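Local coordinates for 5-carboxymethyl-2-hydroxymuconate semialdehyde dehydrogenase (Thermus thermophilus, PDB 2D4E), which probably catalyses the NAD-dependent oxidation of 5-carboxymethyl-2-hydroxymuconate semialdehyde to the corresponding carboxylic acid, as a member of the aldehyde dehydrogenase family, at residues 37-42 with 66-71; 287-292 with 440-445; 316-321 with 415-420. All blocks are in the same frame, centred on the assembly; numbering follows the deposited sequence.

In the fold
Interaction 1 lies on the surface, whereas interactions 2 and 3 are buried on the other side of the chain's centre; the centre of interaction 1 is about 50 Å from that of interaction 2 and about 53 Å from that of interaction 3. Charge and water suit the first place: a salt bridge with a weak hydrogen bond, and one bridging water, join the loop 37-42 to helix 63-80. The other two are apolar, each putting one phenylalanine between a helix and a strand of the same mixed sheet. Interaction 3 is nested along the chain within the loop that interaction 2 closes, their centres are about 13 Å apart, and Phe321 packs on Ala289 and Leu290, joining helices 286-298 and 315-331.

Interaction 1 (37-42 with 66-71); sequences PSESGE and VDRAAK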
ATOM      1  N   PRO C  37     -10.048 -41.500  19.516  1.00 26.51           N
ATOM      2  CA  PRO C  37     -11.485 -41.426  19.776  1.00 24.88           C
ATOM      3  C   PRO C  37     -11.672 -40.535  20.990  1.00 26.25           C
ATOM      4  O   PRO C  37     -10.696 -40.056  21.564  1.00 23.58           O
ATOM      5  CB  PRO C  37     -11.841 -42.868  20.093  1.00 25.74           C
ATOM      6  CG  PRO C  37     -10.647 -43.292  20.902  1.00 27.92           C
ATOM      7  CD  PRO C  37      -9.484 -42.744  20.078  1.00 28.56           C
ATOM      8  N   SER C  38     -12.918 -40.306  21.379  1.00 26.03           N
ATOM      9  CA  SER C  38     -13.176 -39.504  22.564  1.00 25.70           C
ATOM     10  C   SER C  38     -12.845 -40.422  23.740  1.00 31.13           C
ATOM     11  O   SER C  38     -12.914 -41.644  23.606  1.00 29.77           O
ATOM     12  CB  SER C  38     -14.643 -39.093  22.614  1.00 23.86           C
ATOM     13  OG  SER C  38     -14.992 -38.362  21.455  1.00 31.05           O
ATOM     14  N   GLU C  39     -12.476 -39.850  24.881  1.00 30.37           N
ATOM     15  CA  GLU C  39     -12.141 -40.669  26.040  1.00 31.54           C
ATOM     16  C   GLU C  39     -13.345 -41.483  26.500  1.00 31.34           C
ATOM     17  O   GLU C  39     -13.191 -42.574  27.047  1.00 32.94           O
ATOM     18  CB  GLU C  39     -11.623 -39.791  27.183  1.00 34.40           C
ATOM     19  CG  GLU C  39     -10.331 -39.051  26.839  1.00 36.73           C
ATOM     20  CD  GLU C  39      -9.806 -38.190  27.979  1.00 42.42           C
ATOM     21  OE1 GLU C  39      -8.871 -37.397  27.734  1.00 41.43           O
ATOM     22  OE2 GLU C  39     -10.320 -38.307  29.114  1.00 42.41           O
ATOM     23  N   SER C  40     -14.543 -40.958  26.260  1.00 32.20           N
ATOM     24  CA  SER C  40     -15.774 -41.639  26.652  1.00 29.76           C
ATOM     25  C   SER C  40     -16.124 -42.773  25.687  1.00 29.91           C
ATOM     26  O   SER C  40     -16.976 -43.610  25.986  1.00 31.05           O
ATOM     27  CB  SER C  40     -16.938 -40.643  26.697  1.00 30.94           C
ATOM     28  OG  SER C  40     -17.339 -40.269  25.388  1.00 30.71           O
ATOM     29  N   GLY C  41     -15.468 -42.794  24.531  1.00 27.45           N
ATOM     30  CA  GLY C  41     -15.738 -43.824  23.542  1.00 26.57           C
ATOM     31  C   GLY C  41     -17.006 -43.543  22.750  1.00 26.35           C
ATOM     32  O   GLY C  41     -17.333 -44.255  21.802  1.00 27.34           O
ATOM     33  N   GLU C  42     -17.718 -42.495  23.140  1.00 23.91           N
ATOM     34  CA  GLU C  42     -18.958 -42.115  22.480  1.00 26.13           C
ATOM     35  C   GLU C  42     -18.770 -41.637  21.042  1.00 27.08           C
ATOM     36  O   GLU C  42     -17.734 -41.070  20.684  1.00 25.77           O
ATOM     37  CB  GLU C  42     -19.662 -41.020  23.280  1.00 25.93           C
ATOM     38  CG  GLU C  42     -20.327 -41.510  24.553  1.00 38.13           C
ATOM     39  CD  GLU C  42     -21.060 -40.401  25.288  1.00 49.43           C
ATOM     40  OE1 GLU C  42     -21.800 -39.635  24.630  1.00 50.19           O
ATOM     41  OE2 GLU C  42     -20.906 -40.300  26.525  1.00 57.09           O
ATOM     42  N   VAL C  66     -11.224 -31.283  23.504  1.00 17.58           N
ATOM     43  CA  VAL C  66     -10.909 -29.911  23.131  1.00 17.82           C
ATOM     44  C   VAL C  66      -9.705 -29.414  23.933  1.00 19.27           C
ATOM     45  O   VAL C  66      -8.813 -28.763  23.384  1.00 23.20           O
ATOM     46  CB  VAL C  66     -12.118 -28.978  23.369  1.00 17.08           C
ATOM     47  CG1 VAL C  66     -11.703 -27.507  23.206  1.00 16.83           C
ATOM     48  CG2 VAL C  66     -13.219 -29.318  22.379  1.00 17.12           C
ATOM     49  N   ASP C  67      -9.671 -29.732  25.225  1.00 20.44           N
ATOM     50  CA  ASP C  67      -8.560 -29.299  26.071  1.00 21.89           C
ATOM     51  C   ASP C  67      -7.234 -29.858  25.546  1.00 21.48           C
ATOM     52  O   ASP C  67      -6.242 -29.141  25.450  1.00 24.36           O
ATOM     53  CB  ASP C  67      -8.800 -29.735  27.522  1.00 23.79           C
ATOM     54  CG  ASP C  67      -7.701 -29.272  28.462  1.00 25.94           C
ATOM     55  OD1 ASP C  67      -7.382 -28.067  28.475  1.00 24.87           O
ATOM     56  OD2 ASP C  67      -7.152 -30.116  29.195  1.00 33.36           O
ATOM     57  N   ARG C  68      -7.223 -31.139  25.185  1.00 24.92           N
ATOM     58  CA  ARG C  68      -6.018 -31.763  24.656  1.00 20.06           C
ATOM     59  C   ARG C  68      -5.604 -31.137  23.322  1.00 21.02           C
ATOM     60  O   ARG C  68      -4.418 -30.928  23.071  1.00 22.58           O
ATOM     61  CB  ARG C  68      -6.239 -33.270  24.488  1.00 24.96           C
ATOM     62  CG  ARG C  68      -6.267 -34.043  25.800  1.00 24.58           C
ATOM     63  CD  ARG C  68      -6.894 -35.428  25.625  1.00 27.06           C
ATOM     64  NE  ARG C  68      -6.173 -36.250  24.654  1.00 31.17           N
ATOM     65  CZ  ARG C  68      -6.613 -37.416  24.183  1.00 33.92           C
ATOM     66  NH1 ARG C  68      -7.778 -37.908  24.592  1.00 31.34           N
ATOM     67  NH2 ARG C  68      -5.888 -38.091  23.301  1.00 31.50           N
ATOM     68  N   ALA C  69      -6.581 -30.835  22.468  1.00 21.92           N
ATOM     69  CA  ALA C  69      -6.300 -30.228  21.164  1.00 18.78           C
ATOM     70  C   ALA C  69      -5.725 -28.826  21.330  1.00 17.58           C
ATOM     71  O   ALA C  69      -4.756 -28.465  20.667  1.00 17.30           O
ATOM     72  CB  ALA C  69      -7.569 -30.165  20.324  1.00 13.22           C
ATOM     73  N   ALA C  70      -6.324 -28.038  22.218  1.00 17.91           N
ATOM     74  CA  ALA C  70      -5.865 -26.672  22.459  1.00 17.72           C
ATOM     75  C   ALA C  70      -4.441 -26.669  23.024  1.00 19.57           C
ATOM     76  O   ALA C  70      -3.601 -25.868  22.616  1.00 21.96           O
ATOM     77  CB  ALA C  70      -6.823 -25.960  23.418  1.00 16.50           C
ATOM     78  N   LYS C  71      -4.172 -27.568  23.963  1.00 23.34           N
ATOM     79  CA  LYS C  71      -2.840 -27.666  24.551  1.00 24.71           C
ATOM     80  C   LYS C  71      -1.830 -28.025  23.470  1.00 23.19           C
ATOM     81  O   LYS C  71      -0.711 -27.517  23.460  1.00 22.46           O
ATOM     82  CB  LYS C  71      -2.810 -28.732  25.649  1.00 25.06           C
ATOM     83  CG  LYS C  71      -3.350 -28.266  26.988  1.00 31.54           C
ATOM     84  CD  LYS C  71      -3.434 -29.420  27.976  1.00 33.53           C
ATOM     85  CE  LYS C  71      -3.590 -28.907  29.394  1.00 36.53           C
ATOM     86  NZ  LYS C  71      -4.607 -27.826  29.469  1.00 44.56           N
TER
HETATM   87  O   HOH W   1      -8.807 -40.430  23.351  1.00 32.31           O
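Glu39 reaches from a type I beta turn, Ser38 to Gly41, to Arg68 on helix 63-80, and the pair forms a salt bridge at the surface of the aldehyde dehydrogenase fold. The turn connects strand 34-36 to strand 43-48. Its closing bond runs from Gly41 N to Ser38 O, and Gly41 has a positive phi, which glycine accepts readily. Ser40 suits the turn too: its OG accepts from Glu42 N in an ST turn.

The closer-packed part of this small contact is the meeting of two long side chains. The glutamate extends beyond CG, while the arginine bends at chi3 (59°), which swings its guanidinium round and brings NH1 to the acid. The salt bridge, Arg68 NH1 to Glu39 OE1, is 3.4 Å long, and its hydrogen bond is weak and bent to 140°. Aliphatic carbons take part as well: Arg68 CD lies 3.5 Å from Glu39 OE1, and Glu39 CG is 3.6 Å from Arg68 NH1. Carboxylate and guanidinium are turned 35° from each other, so the charges meet without a flat, two-pronged pairing.

Around this pair, Glu39 OE2 has a long, weak ion pair with Arg64, one turn earlier on the helix, while Glu65 accepts from the backbone N of Glu39. Behind this surface, Val66 turns its small apolar side chain to helix 229-238. The looser side is bridged by solvent: water 1 donates to Pro37 O at 2.6 Å and, lying at the guanidinium edge in its plane, accepts from Arg68 NH1 at 3.0 Å.

Interaction 2 (287-292 with 440-445); sequences ERALDA and YVFTRD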
ATOM      1  N   GLU C 287     -31.431 -11.895 -20.716  1.00 23.58           N
ATOM      2  CA  GLU C 287     -31.119 -13.298 -20.952  1.00 22.81           C
ATOM      3  C   GLU C 287     -30.044 -13.729 -19.953  1.00 24.15           C
ATOM      4  O   GLU C 287     -30.149 -14.784 -19.336  1.00 21.00           O
ATOM      5  CB  GLU C 287     -30.623 -13.502 -22.383  1.00 28.91           C
ATOM      6  CG  GLU C 287     -31.686 -13.255 -23.438  1.00 47.30           C
ATOM      7  CD  GLU C 287     -32.937 -14.084 -23.196  1.00 62.59           C
ATOM      8  OE1 GLU C 287     -32.821 -15.330 -23.104  1.00 66.89           O
ATOM      9  OE2 GLU C 287     -34.037 -13.490 -23.097  1.00 69.71           O
ATOM     10  N   ARG C 288     -29.015 -12.900 -19.796  1.00 22.86           N
ATOM     11  CA  ARG C 288     -27.935 -13.195 -18.857  1.00 24.00           C
ATOM     12  C   ARG C 288     -28.465 -13.070 -17.429  1.00 20.22           C
ATOM     13  O   ARG C 288     -28.137 -13.880 -16.559  1.00 20.51           O
ATOM     14  CB  ARG C 288     -26.765 -12.222 -19.056  1.00 18.68           C
ATOM     15  CG  ARG C 288     -25.564 -12.512 -18.154  1.00 25.73           C
ATOM     16  CD  ARG C 288     -24.646 -11.297 -17.988  1.00 22.92           C
ATOM     17  NE  ARG C 288     -24.145 -10.777 -19.259  1.00 20.15           N
ATOM     18  CZ  ARG C 288     -23.280  -9.770 -19.369  1.00 25.60           C
ATOM     19  NH1 ARG C 288     -22.803  -9.175 -18.279  1.00 17.53           N
ATOM     20  NH2 ARG C 288     -22.884  -9.360 -20.570  1.00 24.41           N
ATOM     21  N   ALA C 289     -29.285 -12.047 -17.194  1.00 21.29           N
ATOM     22  CA  ALA C 289     -29.860 -11.825 -15.870  1.00 17.00           C
ATOM     23  C   ALA C 289     -30.673 -13.047 -15.444  1.00 18.97           C
ATOM     24  O   ALA C 289     -30.601 -13.475 -14.296  1.00 16.42           O
ATOM     25  CB  ALA C 289     -30.742 -10.576 -15.875  1.00 16.52           C
ATOM     26  N   LEU C 290     -31.440 -13.609 -16.377  1.00 18.35           N
ATOM     27  CA  LEU C 290     -32.248 -14.789 -16.089  1.00 18.33           C
ATOM     28  C   LEU C 290     -31.344 -15.965 -15.711  1.00 17.77           C
ATOM     29  O   LEU C 290     -31.562 -16.627 -14.696  1.00 18.34           O
ATOM     30  CB  LEU C 290     -33.105 -15.161 -17.306  1.00 17.82           C
ATOM     31  CG  LEU C 290     -33.963 -16.428 -17.174  1.00 20.09           C
ATOM     32  CD1 LEU C 290     -34.928 -16.270 -16.009  1.00 16.68           C
ATOM     33  CD2 LEU C 290     -34.733 -16.678 -18.474  1.00 18.18           C
ATOM     34  N   ASP C 291     -30.331 -16.229 -16.529  1.00 15.64           N
ATOM     35  CA  ASP C 291     -29.416 -17.325 -16.240  1.00 17.42           C
ATOM     36  C   ASP C 291     -28.788 -17.139 -14.869  1.00 19.74           C
ATOM     37  O   ASP C 291     -28.731 -18.071 -14.075  1.00 20.18           O
ATOM     38  CB  ASP C 291     -28.301 -17.392 -17.281  1.00 15.76           C
ATOM     39  CG  ASP C 291     -28.753 -18.009 -18.583  1.00 20.22           C
ATOM     40  OD1 ASP C 291     -27.994 -17.912 -19.565  1.00 22.17           O
ATOM     41  OD2 ASP C 291     -29.853 -18.599 -18.627  1.00 20.51           O
ATOM     42  N   ALA C 292     -28.324 -15.923 -14.601  1.00 21.12           N
ATOM     43  CA  ALA C 292     -27.668 -15.605 -13.337  1.00 21.16           C
ATOM     44  C   ALA C 292     -28.527 -15.767 -12.087  1.00 19.69           C
ATOM     45  O   ALA C 292     -28.114 -16.444 -11.143  1.00 17.02           O
ATOM     46  CB  ALA C 292     -27.107 -14.195 -13.393  1.00 22.07           C
ATOM     47  N   TYR C 440     -26.467  -8.379  -6.031  1.00 20.05           N
ATOM     48  CA  TYR C 440     -26.262  -8.539  -7.469  1.00 16.80           C
ATOM     49  C   TYR C 440     -27.099  -7.509  -8.227  1.00 19.94           C
ATOM     50  O   TYR C 440     -28.313  -7.392  -8.014  1.00 20.27           O
ATOM     51  CB  TYR C 440     -26.653  -9.955  -7.899  1.00 15.12           C
ATOM     52  CG  TYR C 440     -25.967 -11.033  -7.087  1.00 15.70           C
ATOM     53  CD1 TYR C 440     -26.426 -11.371  -5.814  1.00 15.04           C
ATOM     54  CD2 TYR C 440     -24.829 -11.682  -7.573  1.00 17.95           C
ATOM     55  CE1 TYR C 440     -25.773 -12.326  -5.043  1.00 13.47           C
ATOM     56  CE2 TYR C 440     -24.161 -12.641  -6.809  1.00 14.27           C
ATOM     57  CZ  TYR C 440     -24.637 -12.957  -5.546  1.00 19.25           C
ATOM     58  OH  TYR C 440     -23.981 -13.896  -4.778  1.00 16.80           O
ATOM     59  N   VAL C 441     -26.452  -6.763  -9.115  1.00 16.59           N
ATOM     60  CA  VAL C 441     -27.144  -5.735  -9.865  1.00 16.03           C
ATOM     61  C   VAL C 441     -27.072  -5.970 -11.364  1.00 21.45           C
ATOM     62  O   VAL C 441     -25.992  -6.120 -11.933  1.00 20.31           O
ATOM     63  CB  VAL C 441     -26.558  -4.352  -9.563  1.00 17.42           C
ATOM     64  CG1 VAL C 441     -27.400  -3.271 -10.229  1.00 14.84           C
ATOM     65  CG2 VAL C 441     -26.482  -4.143  -8.051  1.00 16.86           C
ATOM     66  N   PHE C 442     -28.238  -6.004 -11.997  1.00 19.53           N
ATOM     67  CA  PHE C 442     -28.319  -6.208 -13.428  1.00 21.69           C
ATOM     68  C   PHE C 442     -28.944  -4.991 -14.102  1.00 17.70           C
ATOM     69  O   PHE C 442     -30.148  -4.745 -14.003  1.00 19.75           O
ATOM     70  CB  PHE C 442     -29.117  -7.479 -13.727  1.00 19.16           C
ATOM     71  CG  PHE C 442     -28.514  -8.722 -13.131  1.00 20.34           C
ATOM     72  CD1 PHE C 442     -28.796  -9.091 -11.820  1.00 19.77           C
ATOM     73  CD2 PHE C 442     -27.621  -9.499 -13.869  1.00 16.57           C
ATOM     74  CE1 PHE C 442     -28.195 -10.219 -11.248  1.00 20.76           C
ATOM     75  CE2 PHE C 442     -27.013 -10.627 -13.305  1.00 18.54           C
ATOM     76  CZ  PHE C 442     -27.300 -10.988 -11.994  1.00 13.11           C
ATOM     77  N   THR C 443     -28.097  -4.224 -14.775  1.00 19.68           N
ATOM     78  CA  THR C 443     -28.503  -3.020 -15.488  1.00 17.66           C
ATOM     79  C   THR C 443     -27.344  -2.691 -16.424  1.00 23.82           C
ATOM     80  O   THR C 443     -26.190  -2.997 -16.112  1.00 22.13           O
ATOM     81  CB  THR C 443     -28.719  -1.836 -14.516  1.00 25.69           C
ATOM     82  OG1 THR C 443     -29.281  -0.727 -15.225  1.00 19.17           O
ATOM     83  CG2 THR C 443     -27.382  -1.402 -13.886  1.00 18.40           C
ATOM     84  N   ARG C 444     -27.641  -2.083 -17.568  1.00 23.42           N
ATOM     85  CA  ARG C 444     -26.588  -1.730 -18.512  1.00 26.06           C
ATOM     86  C   ARG C 444     -26.102  -0.301 -18.294  1.00 21.01           C
ATOM     87  O   ARG C 444     -25.044   0.078 -18.789  1.00 25.60           O
ATOM     88  CB  ARG C 444     -27.074  -1.874 -19.959  1.00 22.11           C
ATOM     89  CG  ARG C 444     -27.183  -3.299 -20.495  1.00 29.29           C
ATOM     90  CD  ARG C 444     -27.330  -3.240 -22.020  1.00 33.16           C
ATOM     91  NE  ARG C 444     -27.403  -4.542 -22.685  1.00 33.91           N
ATOM     92  CZ  ARG C 444     -28.528  -5.217 -22.904  1.00 29.81           C
ATOM     93  NH1 ARG C 444     -29.695  -4.727 -22.505  1.00 27.85           N
ATOM     94  NH2 ARG C 444     -28.490  -6.375 -23.548  1.00 25.12           N
ATOM     95  N   ASP C 445     -26.867   0.488 -17.549  1.00 22.72           N
ATOM     96  CA  ASP C 445     -26.502   1.879 -17.307  1.00 24.36           C
ATOM     97  C   ASP C 445     -25.289   2.039 -16.390  1.00 25.36           C
ATOM     98  O   ASP C 445     -25.317   1.650 -15.221  1.00 24.19           O
ATOM     99  CB  ASP C 445     -27.695   2.645 -16.735  1.00 21.16           C
ATOM    100  CG  ASP C 445     -27.454   4.142 -16.694  1.00 28.48           C
ATOM    101  OD1 ASP C 445     -27.013   4.662 -15.644  1.00 30.91           O
ATOM    102  OD2 ASP C 445     -27.693   4.802 -17.725  1.00 25.87           O
TER
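Phe442 turns its ring toward helix 286-298 and meets two alanines, Ala289 and Ala292, three residues apart on the same side of the helix. The ring touches them with different parts. Near its root, Phe442 CD2 is 3.8 Å from Ala289 CA and 3.9 Å from Ala289 CB, so the helix backbone itself forms part of the surface. Farther out, Ala292 CB comes to 3.5 Å from Phe442 CZ and 3.6 Å from Phe442 CE2. Both alanines approach the ring obliquely. CG of the phenylalanine stands beside its backbone N (chi1 -60°), and from there the ring runs along the helix surface from Ala289 to Ala292.

The residue types fit this division. A methyl group is small enough to let the ring come close to the helix, while the broad aromatic side chain spans the distance from the strand; the CA atoms of Ala289 and Phe442 are 6.3 Å apart. Val293 and Asn464 also touch Phe442, adding contacts from the next residue of the helix and from a loop.

Polar groups lie around this apolar centre. Arg288 NH1 hydrogen-bonds to Asn464 O and forms a salt bridge with Glu447 of a third subunit, whereas Asp291 pairs with Arg328 of its own chain and with Lys512 and Lys515 of a second subunit. The helix thus has an apolar side against the sheet and charged residues at subunit interfaces. Such layering of a helix on a largely parallel sheet is characteristic of the alpha/beta catalytic domain of aldehyde dehydrogenases, to which strand 438-442 belongs.

Interaction 3 (316-321 with 415-420); sequences KIFEDF and LVAIPF
Phe318 sets the far end of its ring against strand 415-420, where Ala417, Ile418 and Pro419 receive it. Phe318 CE2 reaches the peptide joining the last two, 3.3 Å from Pro419 N, with Ile418 C at the ring edge. Beside it, Pro419 CB lies 3.5 Å from Phe318 CD2, and on the other flank Ala417 CB is 3.9 Å from Phe318 CZ. Proline suits this strand position because its N carries no hydrogen and its ring offers carbon to the phenylalanine; alanine leaves room for the ring tip. With CG opposite the backbone N (chi1 -168°), the phenylalanine extends from the helix to the strand. Replacing it with an alanine would probably open a gap between helix and strand, leaving Ala417 and Pro419 without their aromatic partner.

Farther out, Val322 of the same helix also touches Ala417, and Glu315 touches Pro419. The segments run nearly antiparallel, at 155°, their axes 8.6 Å apart. Helix 315-331 directly follows strand 310-314 and packs on its parallel neighbour, strand 414-420, a layer of the alpha/beta catalytic domain of aldehyde dehydrogenases, while Phe321 packs against Leu290 and Val293 of helix 286-298 alongside.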
ATOM      1  N   LYS C 316     -42.228  -2.756 -14.533  1.00 27.01           N
ATOM      2  CA  LYS C 316     -42.570  -2.876 -15.949  1.00 28.48           C
ATOM      3  C   LYS C 316     -42.185  -4.197 -16.607  1.00 28.25           C
ATOM      4  O   LYS C 316     -42.648  -4.492 -17.707  1.00 24.90           O
ATOM      5  CB  LYS C 316     -41.969  -1.712 -16.749  1.00 31.68           C
ATOM      6  CG  LYS C 316     -40.446  -1.726 -16.845  1.00 39.70           C
ATOM      7  CD  LYS C 316     -39.913  -0.585 -17.710  1.00 39.96           C
ATOM      8  CE  LYS C 316     -40.110   0.770 -17.047  1.00 46.32           C
ATOM      9  NZ  LYS C 316     -39.492   1.879 -17.837  1.00 46.73           N
ATOM     10  N   ILE C 317     -41.342  -4.993 -15.953  1.00 26.01           N
ATOM     11  CA  ILE C 317     -40.943  -6.281 -16.521  1.00 21.90           C
ATOM     12  C   ILE C 317     -41.139  -7.417 -15.533  1.00 22.64           C
ATOM     13  O   ILE C 317     -40.775  -8.560 -15.813  1.00 22.24           O
ATOM     14  CB  ILE C 317     -39.463  -6.299 -16.936  1.00 25.05           C
ATOM     15  CG1 ILE C 317     -38.579  -5.976 -15.724  1.00 25.95           C
ATOM     16  CG2 ILE C 317     -39.237  -5.338 -18.089  1.00 23.95           C
ATOM     17  CD1 ILE C 317     -37.133  -6.414 -15.879  1.00 23.54           C
ATOM     18  N   PHE C 318     -41.719  -7.102 -14.382  1.00 18.15           N
ATOM     19  CA  PHE C 318     -41.932  -8.098 -13.343  1.00 25.37           C
ATOM     20  C   PHE C 318     -42.662  -9.355 -13.821  1.00 26.42           C
ATOM     21  O   PHE C 318     -42.162 -10.471 -13.669  1.00 24.84           O
ATOM     22  CB  PHE C 318     -42.684  -7.464 -12.165  1.00 20.32           C
ATOM     23  CG  PHE C 318     -42.702  -8.316 -10.934  1.00 20.85           C
ATOM     24  CD1 PHE C 318     -43.657  -9.317 -10.775  1.00 16.20           C
ATOM     25  CD2 PHE C 318     -41.740  -8.141  -9.943  1.00 21.62           C
ATOM     26  CE1 PHE C 318     -43.653 -10.135  -9.644  1.00 24.58           C
ATOM     27  CE2 PHE C 318     -41.723  -8.950  -8.806  1.00 20.40           C
ATOM     28  CZ  PHE C 318     -42.680  -9.950  -8.654  1.00 23.71           C
ATOM     29  N   GLU C 319     -43.841  -9.169 -14.406  1.00 31.17           N
ATOM     30  CA  GLU C 319     -44.641 -10.290 -14.890  1.00 27.59           C
ATOM     31  C   GLU C 319     -43.896 -11.209 -15.851  1.00 25.24           C
ATOM     32  O   GLU C 319     -43.865 -12.429 -15.665  1.00 23.65           O
ATOM     33  CB  GLU C 319     -45.916  -9.772 -15.564  1.00 29.27           C
ATOM     34  CG  GLU C 319     -47.181 -10.257 -14.890  1.00 46.68           C
ATOM     35  CD  GLU C 319     -47.193  -9.951 -13.400  1.00 53.08           C
ATOM     36  OE1 GLU C 319     -47.334  -8.765 -13.032  1.00 60.26           O
ATOM     37  OE2 GLU C 319     -47.049 -10.894 -12.594  1.00 59.16           O
ATOM     38  N   ASP C 320     -43.292 -10.626 -16.879  1.00 22.00           N
ATOM     39  CA  ASP C 320     -42.580 -11.423 -17.864  1.00 24.63           C
ATOM     40  C   ASP C 320     -41.315 -12.090 -17.329  1.00 24.57           C
ATOM     41  O   ASP C 320     -41.119 -13.288 -17.514  1.00 22.36           O
ATOM     42  CB  ASP C 320     -42.209 -10.564 -19.074  1.00 26.77           C
ATOM     43  CG  ASP C 320     -41.627 -11.389 -20.207  1.00 37.53           C
ATOM     44  OD1 ASP C 320     -42.412 -12.018 -20.950  1.00 43.25           O
ATOM     45  OD2 ASP C 320     -40.383 -11.427 -20.344  1.00 36.88           O
ATOM     46  N   PHE C 321     -40.455 -11.312 -16.674  1.00 19.20           N
ATOM     47  CA  PHE C 321     -39.199 -11.849 -16.158  1.00 20.75           C
ATOM     48  C   PHE C 321     -39.420 -12.909 -15.091  1.00 19.59           C
ATOM     49  O   PHE C 321     -38.852 -13.999 -15.163  1.00 19.93           O
ATOM     50  CB  PHE C 321     -38.323 -10.728 -15.584  1.00 22.29           C
ATOM     51  CG  PHE C 321     -36.930 -11.177 -15.228  1.00 20.49           C
ATOM     52  CD1 PHE C 321     -35.968 -11.358 -16.222  1.00 16.42           C
ATOM     53  CD2 PHE C 321     -36.591 -11.456 -13.904  1.00 14.56           C
ATOM     54  CE1 PHE C 321     -34.686 -11.816 -15.901  1.00 23.39           C
ATOM     55  CE2 PHE C 321     -35.316 -11.914 -13.570  1.00 15.95           C
ATOM     56  CZ  PHE C 321     -34.359 -12.096 -14.570  1.00 17.29           C
ATOM     57  N   LEU C 415     -37.005 -19.007  -3.375  1.00 16.60           N
ATOM     58  CA  LEU C 415     -36.829 -17.633  -3.828  1.00 17.19           C
ATOM     59  C   LEU C 415     -38.085 -16.799  -3.626  1.00 21.59           C
ATOM     60  O   LEU C 415     -39.202 -17.307  -3.742  1.00 21.60           O
ATOM     61  CB  LEU C 415     -36.467 -17.613  -5.314  1.00 15.29           C
ATOM     62  CG  LEU C 415     -36.285 -16.240  -5.977  1.00 19.80           C
ATOM     63  CD1 LEU C 415     -34.991 -15.601  -5.475  1.00 20.82           C
ATOM     64  CD2 LEU C 415     -36.234 -16.398  -7.493  1.00 15.62           C
ATOM     65  N   VAL C 416     -37.893 -15.523  -3.312  1.00 19.31           N
ATOM     66  CA  VAL C 416     -39.012 -14.608  -3.150  1.00 20.36           C
ATOM     67  C   VAL C 416     -38.770 -13.417  -4.076  1.00 17.18           C
ATOM     68  O   VAL C 416     -37.764 -12.725  -3.960  1.00 19.01           O
ATOM     69  CB  VAL C 416     -39.177 -14.127  -1.678  1.00 21.79           C
ATOM     70  CG1 VAL C 416     -37.932 -13.392  -1.205  1.00 22.78           C
ATOM     71  CG2 VAL C 416     -40.393 -13.222  -1.571  1.00 24.06           C
ATOM     72  N   ALA C 417     -39.685 -13.221  -5.021  1.00 16.58           N
ATOM     73  CA  ALA C 417     -39.611 -12.132  -5.994  1.00 15.52           C
ATOM     74  C   ALA C 417     -40.398 -10.924  -5.477  1.00 22.91           C
ATOM     75  O   ALA C 417     -41.548 -11.054  -5.055  1.00 24.08           O
ATOM     76  CB  ALA C 417     -40.180 -12.597  -7.329  1.00 16.02           C
ATOM     77  N   ILE C 418     -39.776  -9.749  -5.531  1.00 21.97           N
ATOM     78  CA  ILE C 418     -40.381  -8.517  -5.036  1.00 19.62           C
ATOM     79  C   ILE C 418     -40.218  -7.404  -6.064  1.00 19.05           C
ATOM     80  O   ILE C 418     -39.122  -7.176  -6.568  1.00 23.31           O
ATOM     81  CB  ILE C 418     -39.692  -8.085  -3.729  1.00 21.31           C
ATOM     82  CG1 ILE C 418     -39.676  -9.259  -2.750  1.00 24.57           C
ATOM     83  CG2 ILE C 418     -40.410  -6.892  -3.117  1.00 20.52           C
ATOM     84  CD1 ILE C 418     -38.671  -9.113  -1.625  1.00 22.38           C
ATOM     85  N   PRO C 419     -41.311  -6.691  -6.382  1.00 21.82           N
ATOM     86  CA  PRO C 419     -41.263  -5.599  -7.362  1.00 20.53           C
ATOM     87  C   PRO C 419     -40.762  -4.271  -6.810  1.00 18.76           C
ATOM     88  O   PRO C 419     -40.809  -4.027  -5.603  1.00 25.43           O
ATOM     89  CB  PRO C 419     -42.716  -5.491  -7.815  1.00 23.18           C
ATOM     90  CG  PRO C 419     -43.459  -5.762  -6.539  1.00 20.70           C
ATOM     91  CD  PRO C 419     -42.703  -6.967  -5.980  1.00 21.15           C
ATOM     92  N   PHE C 420     -40.259  -3.422  -7.699  1.00 17.70           N
ATOM     93  CA  PHE C 420     -39.828  -2.087  -7.305  1.00 21.25           C
ATOM     94  C   PHE C 420     -40.171  -1.170  -8.471  1.00 22.78           C
ATOM     95  O   PHE C 420     -40.119  -1.587  -9.632  1.00 20.89           O
ATOM     96  CB  PHE C 420     -38.331  -2.046  -6.927  1.00 17.13           C
ATOM     97  CG  PHE C 420     -37.380  -2.305  -8.066  1.00 16.89           C
ATOM     98  CD1 PHE C 420     -37.110  -1.315  -9.012  1.00 15.61           C
ATOM     99  CD2 PHE C 420     -36.702  -3.518  -8.153  1.00 12.86           C
ATOM    100  CE1 PHE C 420     -36.176  -1.526 -10.023  1.00 20.23           C
ATOM    101  CE2 PHE C 420     -35.766  -3.742  -9.156  1.00 16.56           C
ATOM    102  CZ  PHE C 420     -35.499  -2.742 -10.097  1.00 18.24           C
TER